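Local coordinates for mutual gliding-motility protein MglA (Myxococcus xanthus, PDB 5YMX) that is a small Ras-like G protein of the ADP-ribosylation factor family, named for mutual gliding motility and modelled here with guanosine-5'-diphosphate bound, at residues A[13-18]-A[72-77]; A[27-32]-A[53-58]; A[135-140]-A[184-189]. All coordinates share one frame; numbering follows the deposited sequence.

Contact 1 (A[13-18]-A[72-77])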
loop_
_atom_site.group_PDB
_atom_site.type_symbol
_atom_site.label_atom_id
_atom_site.label_comp_id
_atom_site.label_asym_id
_atom_site.label_seq_id
_atom_site.Cartn_x
_atom_site.Cartn_y
_atom_site.Cartn_z
ATOM N N CYS A 13 2.305 2.415 11.350
ATOM C CA CYS A 13 2.010 1.327 10.431
ATOM C C CYS A 13 2.435 1.713 9.023
ATOM O O CYS A 13 2.131 2.816 8.557
ATOM C CB CYS A 13 0.516 1.013 10.437
ATOM S SG CYS A 13 -0.076 0.500 12.037
ATOM N N LYS A 14 3.111 0.793 8.344
ATOM C CA LYS A 14 3.640 1.032 7.007
ATOM C C LYS A 14 2.752 0.350 5.968
ATOM O O LYS A 14 2.613 -0.874 5.971
ATOM C CB LYS A 14 5.067 0.486 6.907
ATOM C CG LYS A 14 5.725 0.741 5.545
ATOM C CD LYS A 14 7.189 0.319 5.543
ATOM C CE LYS A 14 7.874 0.746 4.261
ATOM N NZ LYS A 14 9.299 0.294 4.212
ATOM N N ILE A 15 2.169 1.144 5.071
ATOM C CA ILE A 15 1.328 0.645 3.983
ATOM C C ILE A 15 2.092 0.869 2.689
ATOM O O ILE A 15 2.423 2.013 2.347
ATOM C CB ILE A 15 -0.018 1.383 3.918
ATOM C CG1 ILE A 15 -0.708 1.407 5.286
ATOM C CG2 ILE A 15 -0.887 0.804 2.785
ATOM C CD1 ILE A 15 -1.096 0.083 5.799
ATOM N N VAL A 16 2.388 -0.211 1.980
ATOM C CA VAL A 16 3.123 -0.134 0.728
ATOM C C VAL A 16 2.157 -0.293 -0.436
ATOM O O VAL A 16 1.392 -1.267 -0.496
ATOM C CB VAL A 16 4.216 -1.209 0.664
ATOM C CG1 VAL A 16 4.827 -1.235 -0.730
ATOM C CG2 VAL A 16 5.281 -0.944 1.719
ATOM N N TYR A 17 2.198 0.670 -1.354
ATOM C CA TYR A 17 1.505 0.583 -2.630
ATOM C C TYR A 17 2.471 -0.029 -3.633
ATOM O O TYR A 17 3.577 0.491 -3.823
ATOM C CB TYR A 17 1.059 1.980 -3.088
ATOM C CG TYR A 17 -0.197 2.441 -2.398
ATOM C CD1 TYR A 17 -0.211 2.714 -1.025
ATOM C CD2 TYR A 17 -1.396 2.558 -3.105
ATOM C CE1 TYR A 17 -1.385 3.106 -0.383
ATOM C CE2 TYR A 17 -2.564 2.947 -2.469
ATOM C CZ TYR A 17 -2.550 3.220 -1.111
ATOM O OH TYR A 17 -3.695 3.605 -0.458
ATOM N N TYR A 18 2.069 -1.149 -4.237
ATOM C CA TYR A 18 2.940 -1.927 -5.105
ATOM C C TYR A 18 2.193 -2.185 -6.404
ATOM O O TYR A 18 0.968 -2.268 -6.413
ATOM C CB TYR A 18 3.233 -3.269 -4.438
ATOM C CG TYR A 18 4.533 -3.947 -4.776
ATOM C CD1 TYR A 18 4.628 -4.825 -5.846
ATOM C CD2 TYR A 18 5.656 -3.746 -3.981
ATOM C CE1 TYR A 18 5.819 -5.501 -6.115
ATOM C CE2 TYR A 18 6.850 -4.402 -4.245
ATOM C CZ TYR A 18 6.929 -5.271 -5.323
ATOM O OH TYR A 18 8.115 -5.943 -5.565
ATOM N N THR A 72 -2.716 5.617 16.189
ATOM C CA THR A 72 -2.128 4.949 15.034
ATOM C C THR A 72 -1.797 5.981 13.964
ATOM O O THR A 72 -2.679 6.720 13.510
ATOM C CB THR A 72 -3.035 3.848 14.477
ATOM O OG1 THR A 72 -3.291 2.870 15.493
ATOM C CG2 THR A 72 -2.366 3.163 13.286
ATOM N N ARG A 73 -0.530 6.018 13.559
ATOM C CA ARG A 73 -0.036 6.874 12.491
ATOM C C ARG A 73 0.246 5.997 11.282
ATOM O O ARG A 73 0.939 4.984 11.401
ATOM C CB ARG A 73 1.262 7.565 12.930
ATOM C CG ARG A 73 1.855 8.500 11.868
ATOM C CD ARG A 73 3.072 9.263 12.379
ATOM N NE ARG A 73 2.722 10.163 13.477
ATOM C CZ ARG A 73 2.174 11.361 13.305
ATOM N NH1 ARG A 73 1.920 11.806 12.080
ATOM N NH2 ARG A 73 1.876 12.117 14.354
ATOM N N PHE A 74 -0.292 6.378 10.127
ATOM C CA PHE A 74 -0.129 5.607 8.902
ATOM C C PHE A 74 0.933 6.243 8.023
ATOM O O PHE A 74 0.961 7.463 7.850
ATOM C CB PHE A 74 -1.458 5.491 8.144
ATOM C CG PHE A 74 -2.418 4.553 8.801
ATOM C CD1 PHE A 74 -2.310 3.186 8.600
ATOM C CD2 PHE A 74 -3.393 5.028 9.667
ATOM C CE1 PHE A 74 -3.176 2.306 9.231
ATOM C CE2 PHE A 74 -4.260 4.150 10.295
ATOM C CZ PHE A 74 -4.150 2.792 10.073
ATOM N N HIS A 75 1.815 5.405 7.478
ATOM C CA HIS A 75 2.874 5.845 6.583
ATOM C C HIS A 75 2.640 5.142 5.260
ATOM O O HIS A 75 2.651 3.910 5.214
ATOM C CB HIS A 75 4.245 5.424 7.120
ATOM C CG HIS A 75 4.583 5.975 8.468
ATOM N ND1 HIS A 75 5.669 6.795 8.676
ATOM C CD2 HIS A 75 4.008 5.790 9.682
ATOM C CE1 HIS A 75 5.735 7.112 9.955
ATOM N NE2 HIS A 75 4.739 6.518 10.588
ATOM N N LEU A 76 2.428 5.907 4.199
ATOM C CA LEU A 76 2.177 5.350 2.872
ATOM C C LEU A 76 3.453 5.457 2.052
ATOM O O LEU A 76 4.050 6.539 1.970
ATOM C CB LEU A 76 1.030 6.074 2.161
ATOM C CG LEU A 76 -0.292 6.256 2.912
ATOM C CD1 LEU A 76 -1.379 6.654 1.931
ATOM C CD2 LEU A 76 -0.704 5.029 3.711
ATOM N N TYR A 77 3.859 4.340 1.439
ATOM C CA TYR A 77 5.124 4.254 0.715
ATOM C C TYR A 77 4.914 3.646 -0.664
ATOM O O TYR A 77 4.135 2.703 -0.821
ATOM C CB TYR A 77 6.109 3.308 1.444
ATOM C CG TYR A 77 6.896 3.950 2.556
ATOM C CD1 TYR A 77 6.316 4.214 3.791
ATOM C CD2 TYR A 77 8.223 4.296 2.368
ATOM C CE1 TYR A 77 7.053 4.808 4.808
ATOM C CE2 TYR A 77 8.963 4.898 3.373
ATOM C CZ TYR A 77 8.369 5.155 4.585
ATOM O OH TYR A 77 9.115 5.754 5.582
#
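Y77, C13 and I15 bury the most surface where strands 10-18 and 71-78 run side by side as parallel neighbours in the sheet of the Ras-like G domain. The axes of segments 13-18 and 72-77 are twisted by 24°, and C13 pairs with F74, K14 with H75, I15 with L76 and V16 with Y77. Five backbone hydrogen bonds hold this register, beginning with C13 N to R73 O at 2.9 Å and ending with Y17 N to Y77 O. I15 makes two of them: its N-H goes to H75 O almost straight (177°), and its carbonyl takes the N-H of Y77.

On the face carrying K14 and Y77, the fully extended lysine chain crosses the phenol ring at about a right angle. K14 CE lies 3.8 Å from Y77 CG, over the ring face but displaced toward the rim. The ammonium follows as a cation-pi contact, K14 NZ standing 4.6 Å from the centroid of the Y77 ring, while its hydrogen bonds go to the carbonyls of I92 and K94. F56 stacks against the other side of the same ring, so the phenol is clasped between lysine and phenylalanine.

The other face is apolar. I15 and L76 lie side by side and point the same way, with I15 CB 3.7 Å from L76 CD2. I15 CG1 also reaches obliquely to the F74 ring. Helix 176-193 covers C13 here, and Y17 and L76 pack against helix 25-34. The thiol of C13 is swung beside its own backbone N (chi1 -61°), which carries it toward T72: C13 SG touches T72 CG2 at 3.7 Å, and that same methyl lies over one face of the F74 ring, near its rim.

Contact 2 (A[27-32]-A[53-58]). With GDP (guanosine-5'-diphosphate), chain C.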
loop_
_atom_site.group_PDB
_atom_site.type_symbol
_atom_site.label_atom_id
_atom_site.label_comp_id
_atom_site.label_asym_id
_atom_site.label_seq_id
_atom_site.Cartn_x
_atom_site.Cartn_y
_atom_site.Cartn_z
ATOM N N THR A 27 -0.392 8.545 -8.122
ATOM C CA THR A 27 -1.676 9.236 -8.185
ATOM C C THR A 27 -2.514 8.926 -6.953
ATOM O O THR A 27 -3.143 9.821 -6.380
ATOM C CB THR A 27 -2.404 8.842 -9.477
ATOM O OG1 THR A 27 -1.559 9.122 -10.609
ATOM C CG2 THR A 27 -3.692 9.627 -9.635
ATOM N N ASN A 28 -2.523 7.664 -6.518
ATOM C CA ASN A 28 -3.189 7.319 -5.264
ATOM C C ASN A 28 -2.627 8.132 -4.106
ATOM O O ASN A 28 -3.380 8.735 -3.335
ATOM C CB ASN A 28 -3.004 5.826 -4.965
ATOM C CG ASN A 28 -4.107 4.959 -5.540
ATOM O OD1 ASN A 28 -5.094 4.695 -4.864
ATOM N ND2 ASN A 28 -3.939 4.494 -6.788
ATOM N N LEU A 29 -1.301 8.112 -3.928
ATOM C CA LEU A 29 -0.708 8.803 -2.783
ATOM C C LEU A 29 -1.001 10.298 -2.815
ATOM O O LEU A 29 -1.310 10.889 -1.778
ATOM C CB LEU A 29 0.801 8.548 -2.697
ATOM C CG LEU A 29 1.211 7.377 -1.792
ATOM C CD1 LEU A 29 0.705 6.038 -2.319
ATOM C CD2 LEU A 29 2.717 7.329 -1.603
ATOM N N GLN A 30 -0.887 10.923 -3.992
ATOM C CA GLN A 30 -1.117 12.359 -4.102
ATOM C C GLN A 30 -2.571 12.702 -3.822
ATOM O O GLN A 30 -2.858 13.717 -3.173
ATOM C CB GLN A 30 -0.757 12.843 -5.508
ATOM C CG GLN A 30 0.717 12.917 -5.823
ATOM C CD GLN A 30 0.959 13.208 -7.298
ATOM O OE1 GLN A 30 0.140 12.853 -8.156
ATOM N NE2 GLN A 30 2.079 13.837 -7.603
ATOM N N TYR A 31 -3.505 11.882 -4.316
ATOM C CA TYR A 31 -4.912 12.150 -4.045
ATOM C C TYR A 31 -5.175 12.096 -2.549
ATOM O O TYR A 31 -5.818 12.985 -1.979
ATOM C CB TYR A 31 -5.817 11.159 -4.797
ATOM C CG TYR A 31 -7.274 11.534 -4.619
ATOM C CD1 TYR A 31 -7.885 12.446 -5.476
ATOM C CD2 TYR A 31 -8.028 11.019 -3.574
ATOM C CE1 TYR A 31 -9.200 12.831 -5.302
ATOM C CE2 TYR A 31 -9.359 11.390 -3.390
ATOM C CZ TYR A 31 -9.931 12.308 -4.251
ATOM O OH TYR A 31 -11.254 12.674 -4.078
ATOM N N ILE A 32 -4.674 11.049 -1.891
ATOM C CA ILE A 32 -4.846 10.940 -0.449
ATOM C C ILE A 32 -4.207 12.133 0.250
ATOM O O ILE A 32 -4.815 12.761 1.121
ATOM C CB ILE A 32 -4.265 9.612 0.062
ATOM C CG1 ILE A 32 -5.038 8.441 -0.542
ATOM C CG2 ILE A 32 -4.303 9.591 1.596
ATOM C CD1 ILE A 32 -4.256 7.132 -0.525
ATOM N N ARG A 53 13.434 5.827 -7.119
ATOM C CA ARG A 53 12.930 6.818 -6.197
ATOM C C ARG A 53 11.970 6.143 -5.240
ATOM O O ARG A 53 11.431 5.069 -5.515
ATOM C CB ARG A 53 12.127 7.894 -6.939
ATOM C CG ARG A 53 12.922 8.729 -7.923
ATOM C CD ARG A 53 11.983 9.467 -8.865
ATOM N NE ARG A 53 11.202 8.520 -9.655
ATOM C CZ ARG A 53 10.334 8.862 -10.602
ATOM N NH1 ARG A 53 10.123 10.140 -10.889
ATOM N NH2 ARG A 53 9.679 7.923 -11.266
ATOM N N THR A 54 11.756 6.795 -4.113
ATOM C CA THR A 54 10.745 6.412 -3.141
ATOM C C THR A 54 9.880 7.632 -2.861
ATOM O O THR A 54 10.394 8.753 -2.794
ATOM C CB THR A 54 11.416 5.954 -1.836
ATOM O OG1 THR A 54 12.334 4.892 -2.118
ATOM C CG2 THR A 54 10.387 5.448 -0.846
ATOM N N LEU A 55 8.589 7.415 -2.683
ATOM C CA LEU A 55 7.648 8.481 -2.389
ATOM C C LEU A 55 6.862 8.050 -1.167
ATOM O O LEU A 55 6.345 6.929 -1.131
ATOM C CB LEU A 55 6.710 8.688 -3.581
ATOM C CG LEU A 55 5.646 9.758 -3.434
ATOM C CD1 LEU A 55 6.307 11.137 -3.380
ATOM C CD2 LEU A 55 4.678 9.660 -4.603
ATOM N N PHE A 56 6.759 8.932 -0.171
ATOM C CA PHE A 56 6.074 8.528 1.050
ATOM C C PHE A 56 5.618 9.739 1.843
ATOM O O PHE A 56 6.103 10.857 1.655
ATOM C CB PHE A 56 6.917 7.576 1.923
ATOM C CG PHE A 56 8.187 8.179 2.445
ATOM C CD1 PHE A 56 9.328 8.242 1.655
ATOM C CD2 PHE A 56 8.251 8.660 3.746
ATOM C CE1 PHE A 56 10.518 8.774 2.163
ATOM C CE2 PHE A 56 9.437 9.194 4.249
ATOM C CZ PHE A 56 10.564 9.250 3.454
ATOM N N PHE A 57 4.684 9.486 2.749
ATOM C CA PHE A 57 4.304 10.466 3.759
ATOM C C PHE A 57 3.609 9.750 4.904
ATOM O O PHE A 57 3.236 8.580 4.802
ATOM C CB PHE A 57 3.409 11.577 3.188
ATOM C CG PHE A 57 2.028 11.123 2.799
ATOM C CD1 PHE A 57 1.793 10.537 1.559
ATOM C CD2 PHE A 57 0.948 11.322 3.653
ATOM C CE1 PHE A 57 0.502 10.140 1.186
ATOM C CE2 PHE A 57 -0.338 10.948 3.278
ATOM C CZ PHE A 57 -0.561 10.361 2.044
ATOM N N ASP A 58 3.408 10.477 5.996
ATOM C CA ASP A 58 2.682 9.925 7.126
ATOM C C ASP A 58 1.593 10.885 7.587
ATOM O O ASP A 58 1.632 12.089 7.324
ATOM C CB ASP A 58 3.617 9.510 8.290
ATOM C CG ASP A 58 4.294 10.689 8.954
ATOM O OD1 ASP A 58 3.624 11.422 9.714
ATOM O OD2 ASP A 58 5.507 10.874 8.733
HETATM P PB GDP C . 3.131 5.068 -10.745
HETATM O O1B GDP C . 3.345 5.966 -9.552
HETATM O O2B GDP C . 4.371 4.869 -11.562
HETATM O O3B GDP C . 2.456 3.774 -10.405
HETATM O O3A GDP C . 2.070 5.789 -11.751
HETATM P PA GDP C . 1.414 7.272 -11.701
HETATM O O1A GDP C . 2.501 8.288 -11.858
HETATM O O2A GDP C . 0.488 7.429 -10.532
HETATM O "O5'" GDP C . 0.505 7.235 -13.017
HETATM C "C5'" GDP C . 1.084 7.101 -14.320
HETATM C "C4'" GDP C . 0.193 7.798 -15.346
HETATM O "O4'" GDP C . -1.090 7.161 -15.396
HETATM C "C3'" GDP C . -0.067 9.260 -15.027
HETATM O "O3'" GDP C . -0.126 9.967 -16.276
HETATM C "C2'" GDP C . -1.439 9.239 -14.391
HETATM O "O2'" GDP C . -2.141 10.472 -14.562
HETATM C "C1'" GDP C . -2.113 8.126 -15.164
HETATM N N9 GDP C . -3.192 7.492 -14.396
HETATM C C8 GDP C . -3.110 7.019 -13.125
HETATM N N7 GDP C . -4.303 6.491 -12.745
HETATM C C5 GDP C . -5.132 6.593 -13.812
HETATM C C6 GDP C . -6.521 6.224 -14.097
HETATM O O6 GDP C . -7.227 5.665 -13.238
HETATM N N1 GDP C . -7.000 6.518 -15.316
HETATM C C2 GDP C . -6.283 7.119 -16.276
HETATM N N2 GDP C . -6.874 7.362 -17.472
HETATM N N3 GDP C . -4.995 7.494 -16.089
HETATM C C4 GDP C . -4.398 7.246 -14.892
#
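F57 has a chi1 of 69°, which puts CG between the backbone N and the carbonyl carbon and lays the ring against the helix beside L29 and I32. L29 is itself twisted away from a staggered position (chi1 -94°) and runs alongside the phenylalanine but points the other way, with L29 CG 4.1 Å from F57 CE1. The ring also comes up to the helix backbone, F57 CE1 lying 3.6 Å from L29 O in an oblique approach. I32 meets the ring differently: its CG2 sits at the edge, in the ring plane, 3.8 Å from F57 CZ. Two residues earlier in the strand, the carbonyl oxygen of L55 lies 3.7 Å from L29 CD2. Helix 25-34 is the one that follows the phosphate-binding loop in P-loop G domains, and here it packs over strand 53-59, segments 27-32 and 53-58 running at 26° to each other. Y33, one residue beyond I32, meets F57 edge-to-face. At the other end of the helix segment, two donors of T27 grip one oxygen of guanosine-5'-diphosphate: T27 OG1 gives a hydrogen bond of 2.7 Å to GDP O2A, and the backbone N of T27 reaches the same O2A at 2.8 Å.

Contact 3 (A[135-140]-A[184-189])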
loop_
_atom_site.group_PDB
_atom_site.type_symbol
_atom_site.label_atom_id
_atom_site.label_comp_id
_atom_site.label_asym_id
_atom_site.label_seq_id
_atom_site.Cartn_x
_atom_site.Cartn_y
_atom_site.Cartn_z
ATOM N N PRO A 135 -2.155 -8.033 5.926
ATOM C CA PRO A 135 -3.197 -7.205 5.313
ATOM C C PRO A 135 -2.859 -6.851 3.868
ATOM O O PRO A 135 -1.771 -6.352 3.559
ATOM C CB PRO A 135 -3.211 -5.965 6.214
ATOM C CG PRO A 135 -2.858 -6.539 7.581
ATOM C CD PRO A 135 -1.786 -7.550 7.268
ATOM N N TYR A 136 -3.802 -7.123 2.972
ATOM C CA TYR A 136 -3.550 -7.031 1.540
ATOM C C TYR A 136 -4.876 -6.783 0.837
ATOM O O TYR A 136 -5.850 -7.514 1.053
ATOM C CB TYR A 136 -2.898 -8.344 1.058
ATOM C CG TYR A 136 -2.850 -8.514 -0.444
ATOM C CD1 TYR A 136 -2.548 -7.445 -1.285
ATOM C CD2 TYR A 136 -3.128 -9.746 -1.023
ATOM C CE1 TYR A 136 -2.529 -7.598 -2.651
ATOM C CE2 TYR A 136 -3.117 -9.915 -2.399
ATOM C CZ TYR A 136 -2.817 -8.826 -3.207
ATOM O OH TYR A 136 -2.795 -8.969 -4.571
ATOM N N VAL A 137 -4.917 -5.729 0.028
ATOM C CA VAL A 137 -6.065 -5.434 -0.819
ATOM C C VAL A 137 -5.549 -5.138 -2.216
ATOM O O VAL A 137 -4.395 -4.741 -2.406
ATOM C CB VAL A 137 -6.910 -4.248 -0.302
ATOM C CG1 VAL A 137 -7.314 -4.439 1.155
ATOM C CG2 VAL A 137 -6.180 -2.934 -0.449
ATOM N N ILE A 138 -6.422 -5.322 -3.200
ATOM C CA ILE A 138 -6.065 -5.100 -4.592
ATOM C C ILE A 138 -6.969 -4.026 -5.186
ATOM O O ILE A 138 -8.186 -4.024 -4.961
ATOM C CB ILE A 138 -6.059 -6.414 -5.421
ATOM C CG1 ILE A 138 -5.486 -6.185 -6.822
ATOM C CG2 ILE A 138 -7.430 -7.073 -5.510
ATOM C CD1 ILE A 138 -5.019 -7.476 -7.501
ATOM N N GLN A 139 -6.365 -3.114 -5.936
ATOM C CA GLN A 139 -7.090 -2.054 -6.621
ATOM C C GLN A 139 -6.968 -2.267 -8.119
ATOM O O GLN A 139 -5.860 -2.396 -8.638
ATOM C CB GLN A 139 -6.500 -0.694 -6.248
ATOM C CG GLN A 139 -7.223 0.475 -6.930
ATOM C CD GLN A 139 -6.541 1.788 -6.642
ATOM O OE1 GLN A 139 -5.769 2.279 -7.456
ATOM N NE2 GLN A 139 -6.816 2.361 -5.467
ATOM N N TYR A 140 -8.108 -2.309 -8.810
ATOM C CA TYR A 140 -8.123 -2.349 -10.273
ATOM C C TYR A 140 -8.289 -0.908 -10.727
ATOM O O TYR A 140 -9.398 -0.359 -10.691
ATOM C CB TYR A 140 -9.268 -3.210 -10.793
ATOM C CG TYR A 140 -9.280 -4.626 -10.260
ATOM C CD1 TYR A 140 -8.095 -5.328 -10.037
ATOM C CD2 TYR A 140 -10.472 -5.260 -9.972
ATOM C CE1 TYR A 140 -8.118 -6.627 -9.547
ATOM C CE2 TYR A 140 -10.505 -6.552 -9.501
ATOM C CZ TYR A 140 -9.326 -7.233 -9.289
ATOM O OH TYR A 140 -9.356 -8.519 -8.808
ATOM N N ALA A 184 -6.353 -0.305 5.764
ATOM C CA ALA A 184 -6.139 0.216 7.107
ATOM C C ALA A 184 -6.975 -0.545 8.127
ATOM O O ALA A 184 -6.515 -0.813 9.242
ATOM C CB ALA A 184 -6.460 1.711 7.147
ATOM N N LYS A 185 -8.213 -0.894 7.766
ATOM C CA LYS A 185 -9.068 -1.629 8.692
ATOM C C LYS A 185 -8.503 -3.014 8.983
ATOM O O LYS A 185 -8.561 -3.483 10.125
ATOM C CB LYS A 185 -10.485 -1.726 8.132
ATOM C CG LYS A 185 -11.426 -2.604 8.938
ATOM C CD LYS A 185 -12.831 -2.551 8.364
ATOM C CE LYS A 185 -13.759 -3.524 9.065
ATOM N NZ LYS A 185 -15.110 -3.515 8.442
ATOM N N LEU A 186 -7.948 -3.678 7.964
ATOM C CA LEU A 186 -7.293 -4.966 8.187
ATOM C C LEU A 186 -6.105 -4.823 9.126
ATOM O O LEU A 186 -5.919 -5.645 10.031
ATOM C CB LEU A 186 -6.856 -5.588 6.858
ATOM C CG LEU A 186 -7.968 -6.057 5.917
ATOM C CD1 LEU A 186 -7.386 -6.465 4.574
ATOM C CD2 LEU A 186 -8.765 -7.209 6.525
ATOM N N VAL A 187 -5.286 -3.785 8.921
ATOM C CA VAL A 187 -4.150 -3.538 9.809
ATOM C C VAL A 187 -4.630 -3.269 11.231
ATOM O O VAL A 187 -4.094 -3.817 12.203
ATOM C CB VAL A 187 -3.298 -2.371 9.276
ATOM C CG1 VAL A 187 -2.243 -1.954 10.300
ATOM C CG2 VAL A 187 -2.637 -2.741 7.969
ATOM N N LEU A 188 -5.642 -2.410 11.376
ATOM C CA LEU A 188 -6.128 -2.060 12.711
ATOM C C LEU A 188 -6.715 -3.271 13.423
ATOM O O LEU A 188 -6.509 -3.449 14.627
ATOM C CB LEU A 188 -7.151 -0.926 12.632
ATOM C CG LEU A 188 -6.627 0.457 12.227
ATOM C CD1 LEU A 188 -7.783 1.365 11.829
ATOM C CD2 LEU A 188 -5.805 1.084 13.346
ATOM N N THR A 189 -7.446 -4.117 12.697
ATOM C CA THR A 189 -8.006 -5.316 13.307
ATOM C C THR A 189 -6.902 -6.218 13.840
ATOM O O THR A 189 -7.008 -6.760 14.947
ATOM C CB THR A 189 -8.862 -6.057 12.280
ATOM O OG1 THR A 189 -9.999 -5.252 11.943
ATOM C CG2 THR A 189 -9.326 -7.408 12.827
#
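P135 wedges into the side of helix 176-193 between L186 and V187, and this is where the contact is tight. The proline ring meets V187 at about a right angle: P135 CB is 3.7 Å from V187 CG2, and P135 CG is nearly as close to the same methyl. V187 presents this branch because CG2 stands beside its own backbone N, anti to the carbonyl carbon. On the neighbouring residue the proline touches the root of the side chain, P135 CB lying 3.7 Å from L186 CB.

One step into the strand the fit is looser. L186 CD1 is anti to CA (chi2 172°) and so stretches forward over the start of strand 136-141, where it stands 4.0 Å from V137 CG1 and about as far from the backbone N of Y136. The side chains of V137 and L186 meet at a slant. V137 is buried, packed also against T179, A182 and V183 earlier in the same helix and against V100 of the neighbouring strand, whereas L186 and P135 remain partly exposed.

Still more open is the helix flank carrying K185, whose extended side chain is exposed. Its carbonyl is nonetheless held twice within the helix: T189 N and T189 OG1 both bond to K185 O, approaching from opposite faces of its plane. The hydroxyl arm, T189 OG1 to K185 O at 2.9 Å, is tilted 34° out of that plane.

Farther along, Q139 ties the strand back to the helix through a hydrogen bond from its side-chain amide to T179. Strand 136-141 itself runs parallel between strands 98-104 and 165-167, and the C-terminal helix laid against its beginning is an arrangement characteristic of the Ras-like G domain of the P-loop NTPases.

Overall arrangement
All three contacts belong to one sheet and the helices packed on the face that carries C13, I15 and L76. Contact 1 lies deepest and is the one held by backbone hydrogen bonds; contacts 2 and 3 are helix-on-strand packings of apolar side chains, contact 2 largely buried and contact 3 partly open. Contacts 1 and 2 meet where neighbouring strands pair: L76 N probably bonds to F57 O, and R73 NH1 forms a salt bridge with D58 OD1. Contact 3 reaches contact 1 through V187, which packs on C13 and I15. Contacts 2 and 3, centres about 17 Å apart, still touch through a probable hydrogen bond between N28 and Q139.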